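Ulvan Lyase-PL25 (Pseudoalteromonas sp. PLSV, PDB 5UAM) degrades ulvan, the sulfated cell-wall polysaccharide of green seaweeds, as a beta-propeller polysaccharide lyase of family PL25. Local coordinates at residues N128-T133 against P203-K208; F178-A183 against S220-A225; V261-F266 against G307-D312; E279-P284 against D291-A296. All coordinates share one frame; numbering follows the deposited sequence. Where two conformers were deposited one is given.

The four contacts illustrate how chemistry follows depth in a beta-propeller. Contacts 2 and 3 are buried: in contact 2, strands 175-180 and 217-227 carry a CH-pi contact of Ala225 on the Phe178 ring at one end and a phosphate-holding arginine and tyrosine at the other, whereas contact 3 joins strand 258-267 to strand 303-311 of another sheet through uncharged side chains alone. Contact 1 lies at the surface and contact 4 is partly buried, with a salt bridge. All four reach the same large antiparallel sheet, in which strand 204-211 of contact 1 neighbours strand 217-227 of contact 2, and strand 258-267 of contact 3 neighbours strand 295-297 of contact 4.

Contact 1 of 4, residues N128-T133 against P203-K208; sequences NPLGNT and PVSFLK. With EDO (1,2-ethanediol), chain J.
Leu130 reaches across from its loop with both methyls turned on the hydroxyl of Ser205. Its CD1 stands 3.8 Å from Ser205 OG and 4.4 Å from Pro203 CB, and this small cluster is the closer part of a modest contact. CG of Leu130 is anti to the carbonyl carbon (chi1 -66°), which carries the branched end out to the strand. The hydroxyl itself is engaged by Asp187, so the leucine methyls lie against an oxygen that already has a polar partner. The loop is braced from within by an Asx turn: Asn128 OD1 accepts from Leu130 N at 3.1 Å, the donor standing above the carbonyl plane, while Asn128 ND2 donates to Asn132 O. In the propeller, the loop between strands 112-116 and 139-143 meets strand 204-211 through Leu130, and that strand carries a classic beta bulge at Phe206 and Leu207 facing Trp188. The other side is looser, and an ethanediol, probably from the crystallisation liquor, sits between Leu130 and Lys208. Its C1 is 3.8 Å from Leu130 CD2, and its O1 accepts from Lys208 NZ at 2.8 Å. With an alanine in place of Lys208 the diol would probably lose this donor and keep a weaker hold, although Asp187 also bonds it. The lysine chain bends at chi2 (70°) on its way to the diol.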
loop_
_atom_site.group_PDB
_atom_site.type_symbol
_atom_site.label_atom_id
_atom_site.label_comp_id
_atom_site.label_asym_id
_atom_site.label_seq_id
_atom_site.Cartn_x
_atom_site.Cartn_y
_atom_site.Cartn_z
ATOM N N ASN A 128 -8.022 -11.490 20.100
ATOM C CA ASN A 128 -7.176 -11.661 18.921
ATOM C C ASN A 128 -6.058 -12.647 19.259
ATOM O O ASN A 128 -5.231 -12.364 20.133
ATOM C CB ASN A 128 -6.581 -10.313 18.569
ATOM C CG ASN A 128 -5.665 -10.358 17.372
ATOM O OD1 ASN A 128 -5.452 -11.404 16.770
ATOM N ND2 ASN A 128 -5.135 -9.196 17.001
ATOM N N PRO A 129 -6.011 -13.825 18.628
ATOM C CA PRO A 129 -5.018 -14.831 19.030
ATOM C C PRO A 129 -3.642 -14.616 18.430
ATOM O O PRO A 129 -2.698 -15.306 18.847
ATOM C CB PRO A 129 -5.619 -16.134 18.509
ATOM C CG PRO A 129 -6.366 -15.726 17.303
ATOM C CD PRO A 129 -6.903 -14.320 17.567
ATOM N N LEU A 130 -3.492 -13.665 17.513
ATOM C CA LEU A 130 -2.235 -13.451 16.818
ATOM C C LEU A 130 -1.729 -12.030 16.953
ATOM O O LEU A 130 -0.751 -11.665 16.282
ATOM C CB LEU A 130 -2.355 -13.848 15.351
ATOM C CG LEU A 130 -2.577 -15.335 15.094
ATOM C CD1 LEU A 130 -2.813 -15.551 13.620
ATOM C CD2 LEU A 130 -1.390 -16.164 15.551
ATOM N N GLY A 131 -2.314 -11.246 17.844
ATOM C CA GLY A 131 -1.837 -9.893 18.012
ATOM C C GLY A 131 -2.653 -9.147 19.036
ATOM O O GLY A 131 -3.474 -9.721 19.757
ATOM N N ASN A 132 -2.384 -7.843 19.098
ATOM C CA ASN A 132 -3.166 -6.914 19.904
ATOM C C ASN A 132 -4.172 -6.197 19.003
ATOM O O ASN A 132 -4.302 -6.488 17.811
ATOM C CB ASN A 132 -2.240 -5.975 20.698
ATOM C CG ASN A 132 -1.431 -5.019 19.816
ATOM O OD1 ASN A 132 -1.218 -5.259 18.645
ATOM N ND2 ASN A 132 -0.989 -3.916 20.411
ATOM N N THR A 133 -4.931 -5.276 19.591
ATOM C CA THR A 133 -6.016 -4.603 18.886
ATOM C C THR A 133 -5.879 -3.095 19.038
ATOM O O THR A 133 -5.034 -2.587 19.781
ATOM C CB THR A 133 -7.382 -5.056 19.421
ATOM O OG1 THR A 133 -7.543 -4.632 20.776
ATOM C CG2 THR A 133 -7.511 -6.571 19.358
ATOM N N PRO A 203 -6.067 -17.654 9.003
ATOM C CA PRO A 203 -4.811 -16.951 8.728
ATOM C C PRO A 203 -3.588 -17.836 8.896
ATOM O O PRO A 203 -3.500 -18.673 9.805
ATOM C CB PRO A 203 -4.818 -15.812 9.750
ATOM C CG PRO A 203 -6.269 -15.561 10.024
ATOM C CD PRO A 203 -6.905 -16.914 9.966
ATOM N N VAL A 204 -2.618 -17.585 8.019
ATOM C CA VAL A 204 -1.296 -18.202 8.058
ATOM C C VAL A 204 -0.290 -17.096 8.361
ATOM O O VAL A 204 -0.178 -16.115 7.600
ATOM C CB VAL A 204 -0.966 -18.846 6.703
ATOM C CG1 VAL A 204 0.449 -19.412 6.699
ATOM C CG2 VAL A 204 -1.961 -19.929 6.363
ATOM N N SER A 205 0.436 -17.242 9.481
ATOM C CA SER A 205 1.422 -16.244 9.890
ATOM C C SER A 205 2.704 -16.389 9.083
ATOM O O SER A 205 3.286 -17.476 9.034
ATOM C CB SER A 205 1.786 -16.381 11.367
ATOM O OG SER A 205 0.702 -16.044 12.203
ATOM N N PHE A 206 3.179 -15.284 8.496
ATOM C CA PHE A 206 4.457 -15.295 7.787
ATOM C C PHE A 206 5.528 -14.400 8.402
ATOM O O PHE A 206 6.721 -14.619 8.132
ATOM C CB PHE A 206 4.295 -15.025 6.274
ATOM C CG PHE A 206 3.851 -13.628 5.935
ATOM C CD1 PHE A 206 2.502 -13.304 5.831
ATOM C CD2 PHE A 206 4.786 -12.636 5.708
ATOM C CE1 PHE A 206 2.109 -12.025 5.519
ATOM C CE2 PHE A 206 4.402 -11.358 5.393
ATOM C CZ PHE A 206 3.054 -11.047 5.302
ATOM N N LEU A 207 5.166 -13.465 9.272
ATOM C CA LEU A 207 6.135 -12.707 10.057
ATOM C C LEU A 207 5.696 -12.742 11.510
ATOM O O LEU A 207 4.530 -12.484 11.814
ATOM C CB LEU A 207 6.267 -11.251 9.615
ATOM C CG LEU A 207 7.062 -11.068 8.317
ATOM C CD1 LEU A 207 6.811 -9.674 7.732
ATOM C CD2 LEU A 207 8.545 -11.279 8.558
ATOM N N LYS A 208 6.628 -13.080 12.390
ATOM C CA LYS A 208 6.361 -13.297 13.809
ATOM C C LYS A 208 6.595 -12.042 14.639
ATOM O O LYS A 208 7.682 -11.456 14.600
ATOM C CB LYS A 208 7.335 -14.360 14.309
ATOM C CG LYS A 208 7.244 -14.677 15.794
ATOM C CD LYS A 208 5.952 -15.415 16.101
ATOM C CE LYS A 208 6.032 -16.027 17.470
ATOM N NZ LYS A 208 4.791 -16.794 17.794
HETATM C C1 EDO J . 1.497 -15.221 17.829
HETATM O O1 EDO J . 2.841 -14.761 17.611
HETATM C C2 EDO J . 1.354 -15.729 19.259
HETATM O O2 EDO J . 1.675 -14.668 20.167
#

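Contact 2 of 4, residues F178-A183 against S220-A225; sequences FFRHGA and SWYAWA. With PO4 (phosphate ion), chain E.
A single phosphate oxygen gathers two side chains from different strands: PO4 O2 accepts from Tyr222 OH at 2.6 Å and from Arg180 NH1 at 2.9 Å. The arginine also gives NH2 to PO4 O4, at 2.9 Å and nearly straight (172°), so its two terminal nitrogens address two oxygens of the anion. Arg180 and Tyr222 run side by side in the same direction, their guanidinium and ring planes 63° apart, with Arg180 NH1 3.7 Å from Tyr222 CE2. A backbone oxygen and a water hold the guanidinium in place. Gly182 O accepts from Arg180 NE at 2.9 Å, and a water that accepts from Arg180 NH1 donates to Ser220 OG and Trp221 O, tying the guanidinium to strand 217-227. CG of Arg180 is anti to the backbone N (chi1 -176°), and the chain turns only at chi3 to bring its head to the phosphate. At the far end of the contact the chemistry is apolar: Ala225 CB lies over one face of the Phe178 ring, 4.0 Å from its centroid, a CH-pi contact. The two strands run antiparallel but are not paired in their sheet. His119 and His184 also bond the phosphate. Arg180 and Tyr222 are assigned to substrate binding, and His99, another phosphate ligand, is the assigned proton donor, so the ion, probably from the crystallisation liquor, is consistent with an anion-binding position for acidic groups of ulvan.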
loop_
_atom_site.group_PDB
_atom_site.type_symbol
_atom_site.label_atom_id
_atom_site.label_comp_id
_atom_site.label_asym_id
_atom_site.label_seq_id
_atom_site.Cartn_x
_atom_site.Cartn_y
_atom_site.Cartn_z
ATOM N N PHE A 178 -3.324 -10.305 2.278
ATOM C CA PHE A 178 -2.230 -10.112 3.220
ATOM C C PHE A 178 -2.544 -8.905 4.099
ATOM O O PHE A 178 -3.077 -7.899 3.624
ATOM C CB PHE A 178 -0.925 -9.844 2.463
ATOM C CG PHE A 178 -0.433 -11.013 1.700
ATOM C CD1 PHE A 178 -0.961 -11.281 0.460
ATOM C CD2 PHE A 178 0.537 -11.842 2.220
ATOM C CE1 PHE A 178 -0.535 -12.348 -0.270
ATOM C CE2 PHE A 178 0.957 -12.969 1.490
ATOM C CZ PHE A 178 0.403 -13.195 0.249
ATOM N N PHE A 179 -2.249 -9.008 5.384
ATOM C CA PHE A 179 -2.526 -7.937 6.329
ATOM C C PHE A 179 -1.809 -8.222 7.641
ATOM O O PHE A 179 -1.335 -9.341 7.897
ATOM C CB PHE A 179 -4.035 -7.761 6.577
ATOM C CG PHE A 179 -4.732 -9.009 7.025
ATOM C CD1 PHE A 179 -5.200 -9.942 6.108
ATOM C CD2 PHE A 179 -4.952 -9.260 8.369
ATOM C CE1 PHE A 179 -5.844 -11.098 6.515
ATOM C CE2 PHE A 179 -5.594 -10.407 8.780
ATOM C CZ PHE A 179 -6.055 -11.330 7.852
ATOM N N ARG A 180 -1.732 -7.186 8.475
ATOM C CA ARG A 180 -1.299 -7.340 9.859
ATOM C C ARG A 180 -2.483 -7.775 10.709
ATOM O O ARG A 180 -3.537 -7.140 10.681
ATOM C CB ARG A 180 -0.743 -6.020 10.369
ATOM C CG ARG A 180 -0.166 -6.077 11.782
ATOM C CD ARG A 180 0.402 -4.763 12.270
ATOM N NE ARG A 180 -0.655 -3.767 12.452
ATOM C CZ ARG A 180 -0.427 -2.463 12.574
ATOM N NH1 ARG A 180 0.816 -1.985 12.546
ATOM N NH2 ARG A 180 -1.459 -1.642 12.705
ATOM N N HIS A 181 -2.320 -8.859 11.465
ATOM C CA HIS A 181 -3.435 -9.464 12.202
ATOM C C HIS A 181 -3.634 -8.789 13.565
ATOM O O HIS A 181 -3.533 -9.396 14.634
ATOM C CB HIS A 181 -3.206 -10.969 12.332
ATOM C CG HIS A 181 -4.408 -11.783 12.714
ATOM N ND1 HIS A 181 -5.010 -11.700 13.951
ATOM C CD2 HIS A 181 -5.035 -12.800 12.068
ATOM C CE1 HIS A 181 -5.984 -12.593 14.031
ATOM N NE2 HIS A 181 -6.034 -13.259 12.892
ATOM N N GLY A 182 -3.890 -7.472 13.497
ATOM C CA GLY A 182 -4.093 -6.670 14.682
ATOM C C GLY A 182 -3.367 -5.347 14.596
ATOM O O GLY A 182 -3.154 -4.840 13.489
ATOM N N ALA A 183 -3.000 -4.807 15.756
ATOM C CA ALA A 183 -2.209 -3.582 15.834
ATOM C C ALA A 183 -0.714 -3.922 15.854
ATOM O O ALA A 183 -0.318 -4.941 15.291
ATOM C CB ALA A 183 -2.678 -2.759 17.031
ATOM N N SER A 220 8.152 -6.217 15.591
ATOM C CA SER A 220 6.986 -5.769 14.845
ATOM C C SER A 220 7.441 -5.480 13.425
ATOM O O SER A 220 8.632 -5.280 13.172
ATOM C CB SER A 220 6.411 -4.528 15.534
ATOM O OG SER A 220 5.212 -4.063 14.960
ATOM N N TRP A 221 6.485 -5.461 12.489
ATOM C CA TRP A 221 6.838 -5.443 11.072
ATOM C C TRP A 221 5.868 -4.598 10.257
ATOM O O TRP A 221 4.726 -4.377 10.649
ATOM C CB TRP A 221 6.773 -6.855 10.488
ATOM C CG TRP A 221 7.651 -7.842 11.183
ATOM C CD1 TRP A 221 7.288 -8.751 12.165
ATOM C CD2 TRP A 221 9.044 -8.056 10.938
ATOM N NE1 TRP A 221 8.377 -9.499 12.527
ATOM C CE2 TRP A 221 9.468 -9.094 11.795
ATOM C CE3 TRP A 221 9.976 -7.474 10.071
ATOM C CZ2 TRP A 221 10.780 -9.559 11.805
ATOM C CZ3 TRP A 221 11.281 -7.929 10.088
ATOM C CH2 TRP A 221 11.675 -8.961 10.948
ATOM N N TYR A 222 6.335 -4.213 9.064
ATOM C CA TYR A 222 5.462 -3.653 8.033
ATOM C C TYR A 222 5.854 -4.271 6.699
ATOM O O TYR A 222 7.029 -4.246 6.322
ATOM C CB TYR A 222 5.608 -2.126 7.945
ATOM C CG TYR A 222 5.058 -1.414 9.158
ATOM C CD1 TYR A 222 5.875 -1.180 10.264
ATOM C CD2 TYR A 222 3.742 -0.982 9.218
ATOM C CE1 TYR A 222 5.385 -0.552 11.396
ATOM C CE2 TYR A 222 3.243 -0.362 10.330
ATOM C CZ TYR A 222 4.082 -0.110 11.425
ATOM O OH TYR A 222 3.593 0.509 12.550
ATOM N N ALA A 223 4.877 -4.824 5.988
ATOM C CA ALA A 223 5.151 -5.585 4.774
ATOM C C ALA A 223 4.350 -5.043 3.600
ATOM O O ALA A 223 3.281 -4.458 3.765
ATOM C CB ALA A 223 4.800 -7.073 4.975
ATOM N N TRP A 224 4.886 -5.261 2.404
ATOM C CA TRP A 224 4.223 -4.982 1.143
ATOM C C TRP A 224 4.361 -6.222 0.277
ATOM O O TRP A 224 5.485 -6.643 -0.057
ATOM C CB TRP A 224 4.848 -3.777 0.451
ATOM C CG TRP A 224 4.052 -3.169 -0.669
ATOM C CD1 TRP A 224 3.203 -2.099 -0.580
ATOM C CD2 TRP A 224 4.030 -3.577 -2.044
ATOM N NE1 TRP A 224 2.675 -1.804 -1.806
ATOM C CE2 TRP A 224 3.171 -2.698 -2.724
ATOM C CE3 TRP A 224 4.668 -4.589 -2.772
ATOM C CZ2 TRP A 224 2.920 -2.811 -4.086
ATOM C CZ3 TRP A 224 4.407 -4.686 -4.125
ATOM C CH2 TRP A 224 3.556 -3.823 -4.755
ATOM N N ALA A 225 3.223 -6.812 -0.069
ATOM C CA ALA A 225 3.171 -8.020 -0.871
ATOM C C ALA A 225 2.624 -7.707 -2.247
ATOM O O ALA A 225 1.623 -6.996 -2.382
ATOM C CB ALA A 225 2.265 -9.055 -0.211
HETATM P P PO4 E . 0.082 1.871 12.795
HETATM O O1 PO4 E . 0.599 2.526 14.060
HETATM O O2 PO4 E . 1.034 0.853 12.316
HETATM O O3 PO4 E . -0.034 2.991 11.788
HETATM O O4 PO4 E . -1.257 1.219 13.121
HETATM O O HOH W 1 3.370 -3.400 12.802
#

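Contact 3 of 4, residues V261-F266 against G307-D312; sequences VYFMSF and GSTHLD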
loop_
_atom_site.group_PDB
_atom_site.type_symbol
_atom_site.label_atom_id
_atom_site.label_comp_id
_atom_site.label_asym_id
_atom_site.label_seq_id
_atom_site.Cartn_x
_atom_site.Cartn_y
_atom_site.Cartn_z
ATOM N N VAL A 261 15.436 -3.003 5.322
ATOM C CA VAL A 261 14.452 -3.570 4.413
ATOM C C VAL A 261 14.882 -4.982 4.060
ATOM O O VAL A 261 16.075 -5.262 3.911
ATOM C CB VAL A 261 14.171 -2.661 3.182
ATOM C CG1 VAL A 261 15.332 -2.639 2.210
ATOM C CG2 VAL A 261 12.885 -3.080 2.481
ATOM N N TYR A 262 13.891 -5.861 3.966
ATOM C CA TYR A 262 14.053 -7.288 3.781
ATOM C C TYR A 262 13.198 -7.724 2.596
ATOM O O TYR A 262 12.268 -7.019 2.185
ATOM C CB TYR A 262 13.539 -8.027 5.008
ATOM C CG TYR A 262 14.154 -7.664 6.350
ATOM C CD1 TYR A 262 13.758 -6.525 7.036
ATOM C CD2 TYR A 262 15.066 -8.500 6.950
ATOM C CE1 TYR A 262 14.285 -6.217 8.266
ATOM C CE2 TYR A 262 15.595 -8.209 8.189
ATOM C CZ TYR A 262 15.179 -7.074 8.851
ATOM O OH TYR A 262 15.703 -6.758 10.091
ATOM N N PHE A 263 13.485 -8.928 2.086
ATOM C CA PHE A 263 12.802 -9.473 0.915
ATOM C C PHE A 263 12.642 -10.986 1.019
ATOM O O PHE A 263 13.584 -11.687 1.367
ATOM C CB PHE A 263 13.601 -9.184 -0.361
ATOM C CG PHE A 263 12.969 -9.733 -1.595
ATOM C CD1 PHE A 263 11.997 -9.014 -2.268
ATOM C CD2 PHE A 263 13.305 -10.998 -2.059
ATOM C CE1 PHE A 263 11.385 -9.558 -3.383
ATOM C CE2 PHE A 263 12.681 -11.518 -3.152
ATOM C CZ PHE A 263 11.731 -10.802 -3.815
ATOM N N MET A 264 11.461 -11.488 0.659
ATOM C CA MET A 264 11.287 -12.919 0.487
ATOM C C MET A 264 10.181 -13.184 -0.524
ATOM O O MET A 264 9.420 -12.289 -0.890
ATOM C CB MET A 264 11.029 -13.625 1.828
ATOM C CG MET A 264 9.777 -13.190 2.536
ATOM S SD MET A 264 9.912 -13.743 4.257
ATOM C CE MET A 264 8.340 -13.194 4.929
ATOM N N SER A 265 10.085 -14.444 -0.942
ATOM C CA SER A 265 9.164 -14.883 -1.980
ATOM C C SER A 265 8.332 -16.053 -1.462
ATOM O O SER A 265 8.804 -16.858 -0.667
ATOM C CB SER A 265 9.978 -15.308 -3.212
ATOM O OG SER A 265 9.177 -15.596 -4.341
ATOM N N PHE A 266 7.095 -16.142 -1.946
ATOM C CA PHE A 266 6.102 -17.137 -1.560
ATOM C C PHE A 266 5.670 -17.851 -2.831
ATOM O O PHE A 266 5.080 -17.237 -3.724
ATOM C CB PHE A 266 4.939 -16.384 -0.906
ATOM C CG PHE A 266 3.690 -17.192 -0.623
ATOM C CD1 PHE A 266 3.690 -18.564 -0.420
ATOM C CD2 PHE A 266 2.491 -16.519 -0.548
ATOM C CE1 PHE A 266 2.489 -19.242 -0.138
ATOM C CE2 PHE A 266 1.301 -17.185 -0.270
ATOM C CZ PHE A 266 1.293 -18.522 -0.075
ATOM N N GLY A 307 8.074 0.831 1.287
ATOM C CA GLY A 307 7.610 1.164 -0.042
ATOM C C GLY A 307 7.020 -0.051 -0.710
ATOM O O GLY A 307 6.004 -0.547 -0.241
ATOM N N SER A 308 7.625 -0.535 -1.791
ATOM C CA SER A 308 7.051 -1.602 -2.598
ATOM C C SER A 308 8.193 -2.359 -3.256
ATOM O O SER A 308 9.359 -1.975 -3.163
ATOM C CB SER A 308 6.126 -1.030 -3.665
ATOM O OG SER A 308 6.885 -0.110 -4.455
ATOM N N THR A 309 7.848 -3.451 -3.930
ATOM C CA THR A 309 8.848 -4.281 -4.593
ATOM C C THR A 309 8.286 -4.833 -5.896
ATOM O O THR A 309 7.104 -5.155 -5.991
ATOM C CB THR A 309 9.348 -5.403 -3.647
ATOM O OG1 THR A 309 10.328 -6.211 -4.303
ATOM C CG2 THR A 309 8.225 -6.300 -3.193
ATOM N N HIS A 310 9.167 -4.952 -6.893
ATOM C CA HIS A 310 8.819 -5.468 -8.210
ATOM C C HIS A 310 10.030 -6.174 -8.793
ATOM O O HIS A 310 11.181 -5.799 -8.521
ATOM C CB HIS A 310 8.439 -4.329 -9.184
ATOM C CG HIS A 310 7.325 -3.469 -8.697
ATOM N ND1 HIS A 310 6.018 -3.894 -8.698
ATOM C CD2 HIS A 310 7.325 -2.212 -8.198
ATOM C CE1 HIS A 310 5.254 -2.927 -8.203
ATOM N NE2 HIS A 310 6.023 -1.898 -7.906
ATOM N N LEU A 311 9.769 -7.200 -9.607
ATOM C CA LEU A 311 10.847 -7.925 -10.267
ATOM C C LEU A 311 11.165 -7.332 -11.629
ATOM O O LEU A 311 10.265 -6.926 -12.368
ATOM C CB LEU A 311 10.463 -9.382 -10.487
ATOM C CG LEU A 311 10.098 -10.178 -9.241
ATOM C CD1 LEU A 311 9.847 -11.627 -9.594
ATOM C CD2 LEU A 311 11.181 -10.087 -8.176
ATOM N N ASP A 312 12.456 -7.326 -11.975
ATOM C CA ASP A 312 12.869 -6.935 -13.314
ATOM C C ASP A 312 12.702 -8.116 -14.276
ATOM O O ASP A 312 12.251 -9.204 -13.906
ATOM C CB ASP A 312 14.277 -6.316 -13.312
ATOM C CG ASP A 312 15.389 -7.283 -12.946
ATOM O OD1 ASP A 312 15.276 -8.498 -13.187
ATOM O OD2 ASP A 312 16.423 -6.805 -12.435
#
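The edge of the Phe263 ring meets the hydroxyl of Thr309: CE1 lies 3.6 Å and CD1 3.8 Å from Thr309 OG1, which sits near the ring plane. The two side chains cross at about a right angle. A more distant apolar touch, Phe263 CZ to Leu311 CD2 at 4.5 Å, extends the contact along the second strand. No hydrogen bond passes directly between the segments, whose nearest CA atoms, those of Phe263 and Thr309, are 8.5 Å apart. Phe263 sends CG anti to its own backbone N (chi1 179°), which carries the ring across the gap between the strands. In Thr309 the hydroxyl likewise lies anti to N (chi1 -180°), and this rotation presents OG1 to the ring edge. That oxygen is already hydrogen-bonded to the backbone O of His318, so its buried polar character is met on strand 317-324. Farther out, Pro317 of the same strand touches both Phe263 and Leu311, and Ile319 packs against Thr309. From strand 232-243, beside Phe263's own strand, Ile234 lies against Phe263 and Ser236 reaches Thr309. Strands 258-267 and 303-311 belong to separate antiparallel sheets, and their meeting through Phe263, Thr309 and Leu311 is consistent with the face-to-face packing of blades in a beta-propeller.

Contact 4 of 4, residues E279-P284 against D291-A296; sequences EKLVLP and DEKTMA. With EDO (1,2-ethanediol), chain L.
Lys293 and Glu279 form a salt bridge, with Lys293 NZ donating to Glu279 OE2 at 3.0 Å. The ammonium comes to the syn side of the carboxylate, 15° out of its plane, and the two side chains meet at about a right angle. The lysine chain bends at chi2 (-65°), which turns its end to the acid, while Glu279 OE1 has its own hydrogen-bond partner. Beneath the charged pair, Leu281 supplies the apolar contact: its CD2 rests 3.9 Å from Lys293 CB and its CD1 3.7 Å from Thr294 CG2. The threonine hydroxyl is bonded to Tyr237 OH and to Ala290 O. Backbone groups are met as well: Lys293 O accepts from Asn275 ND2, and Glu279 N donates to Asn275 OD1, so one side chain serves both segments. An ethanediol, probably from the crystallisation liquor, donates from O1 to Met295 O at 2.7 Å and from O2 to Asp291 O at 3.0 Å. A methionine replacing Lys293 would probably leave the Glu279 carboxylate without its opposite charge and freer to turn. The end of helix 287-293 is thus held to the weakly bonded strand 280-281 by charge, apolar contact and Asn275, so the join probably does not depend on the ion pair alone.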
loop_
_atom_site.group_PDB
_atom_site.type_symbol
_atom_site.label_atom_id
_atom_site.label_comp_id
_atom_site.label_asym_id
_atom_site.label_seq_id
_atom_site.Cartn_x
_atom_site.Cartn_y
_atom_site.Cartn_z
ATOM N N GLU A 279 16.786 -20.120 -0.826
ATOM C CA GLU A 279 16.829 -20.911 0.395
ATOM C C GLU A 279 15.467 -20.859 1.080
ATOM O O GLU A 279 14.885 -19.777 1.247
ATOM C CB GLU A 279 17.892 -20.376 1.346
ATOM C CG GLU A 279 19.284 -20.257 0.772
ATOM C CD GLU A 279 20.206 -19.550 1.746
ATOM O OE1 GLU A 279 20.599 -18.380 1.476
ATOM O OE2 GLU A 279 20.473 -20.159 2.809
ATOM N N LYS A 280 14.978 -22.023 1.499
ATOM C CA LYS A 280 13.636 -22.119 2.045
ATOM C C LYS A 280 13.615 -21.673 3.499
ATOM O O LYS A 280 14.555 -21.907 4.266
ATOM C CB LYS A 280 13.100 -23.543 1.875
ATOM C CG LYS A 280 12.782 -23.840 0.409
ATOM C CD LYS A 280 12.337 -25.277 0.177
ATOM C CE LYS A 280 12.078 -25.509 -1.307
ATOM N NZ LYS A 280 11.846 -26.946 -1.637
ATOM N N LEU A 281 12.508 -21.036 3.874
ATOM C CA LEU A 281 12.335 -20.442 5.190
ATOM C C LEU A 281 11.200 -21.134 5.932
ATOM O O LEU A 281 10.158 -21.437 5.345
ATOM C CB LEU A 281 11.965 -18.968 5.044
ATOM C CG LEU A 281 12.929 -18.125 4.199
ATOM C CD1 LEU A 281 12.326 -16.786 3.846
ATOM C CD2 LEU A 281 14.254 -17.944 4.931
ATOM N N VAL A 282 11.384 -21.335 7.230
ATOM C CA VAL A 282 10.318 -21.840 8.086
ATOM C C VAL A 282 9.430 -20.675 8.508
ATOM O O VAL A 282 9.928 -19.612 8.892
ATOM C CB VAL A 282 10.905 -22.544 9.319
ATOM C CG1 VAL A 282 9.795 -23.051 10.222
ATOM C CG2 VAL A 282 11.815 -23.688 8.893
ATOM N N LEU A 283 8.110 -20.872 8.437
ATOM C CA LEU A 283 7.198 -19.815 8.848
ATOM C C LEU A 283 6.739 -20.031 10.281
ATOM O O LEU A 283 6.624 -21.167 10.741
ATOM C CB LEU A 283 5.931 -19.799 7.987
ATOM C CG LEU A 283 6.014 -19.405 6.527
ATOM C CD1 LEU A 283 4.637 -18.996 6.041
ATOM C CD2 LEU A 283 6.972 -18.279 6.323
ATOM N N PRO A 284 6.438 -18.945 10.997
ATOM C CA PRO A 284 6.597 -17.556 10.579
ATOM C C PRO A 284 8.044 -17.121 10.698
ATOM O O PRO A 284 8.768 -17.635 11.576
ATOM C CB PRO A 284 5.718 -16.794 11.582
ATOM C CG PRO A 284 5.776 -17.612 12.793
ATOM C CD PRO A 284 5.814 -19.049 12.327
ATOM N N ASP A 291 17.231 -11.398 9.689
ATOM C CA ASP A 291 18.559 -10.789 9.658
ATOM C C ASP A 291 19.594 -11.707 9.027
ATOM O O ASP A 291 20.548 -11.228 8.408
ATOM C CB ASP A 291 19.011 -10.396 11.070
ATOM C CG ASP A 291 18.346 -9.121 11.568
ATOM O OD1 ASP A 291 17.634 -8.452 10.787
ATOM O OD2 ASP A 291 18.515 -8.783 12.755
ATOM N N GLU A 292 19.430 -13.019 9.169
ATOM C CA GLU A 292 20.369 -13.981 8.615
ATOM C C GLU A 292 20.123 -14.254 7.135
ATOM O O GLU A 292 21.087 -14.457 6.385
ATOM C CB GLU A 292 20.263 -15.287 9.410
ATOM C CG GLU A 292 21.122 -16.453 8.895
ATOM C CD GLU A 292 22.595 -16.295 9.220
ATOM O OE1 GLU A 292 22.942 -15.377 9.998
ATOM O OE2 GLU A 292 23.396 -17.101 8.697
ATOM N N LYS A 293 18.859 -14.261 6.694
ATOM C CA LYS A 293 18.501 -14.843 5.402
ATOM C C LYS A 293 17.786 -13.914 4.437
ATOM O O LYS A 293 17.889 -14.129 3.221
ATOM C CB LYS A 293 17.599 -16.072 5.592
ATOM C CG LYS A 293 18.238 -17.233 6.326
ATOM C CD LYS A 293 19.397 -17.827 5.546
ATOM C CE LYS A 293 20.016 -19.001 6.272
ATOM N NZ LYS A 293 21.257 -19.445 5.568
ATOM N N THR A 294 17.061 -12.901 4.909
ATOM C CA THR A 294 16.242 -12.095 4.010
ATOM C C THR A 294 16.591 -10.612 3.990
ATOM O O THR A 294 15.974 -9.861 3.228
ATOM C CB THR A 294 14.749 -12.227 4.346
ATOM O OG1 THR A 294 14.500 -11.694 5.657
ATOM C CG2 THR A 294 14.311 -13.673 4.285
ATOM N N MET A 295 17.531 -10.148 4.802
ATOM C CA MET A 295 17.921 -8.740 4.748
ATOM C C MET A 295 18.330 -8.357 3.336
ATOM O O MET A 295 19.122 -9.052 2.689
ATOM C CB MET A 295 19.096 -8.495 5.694
ATOM C CG MET A 295 19.612 -7.070 5.707
ATOM S SD MET A 295 18.441 -5.937 6.440
ATOM C CE MET A 295 18.553 -6.388 8.186
ATOM N N ALA A 296 17.802 -7.233 2.865
ATOM C CA ALA A 296 18.176 -6.679 1.573
ATOM C C ALA A 296 19.034 -5.436 1.683
ATOM O O ALA A 296 20.016 -5.314 0.951
ATOM C CB ALA A 296 16.926 -6.343 0.758
HETATM C C1 EDO L . 21.042 -11.361 4.410
HETATM O O1 EDO L . 21.399 -10.417 3.374
HETATM C C2 EDO L . 22.155 -11.472 5.441
HETATM O O2 EDO L . 22.230 -10.251 6.184
#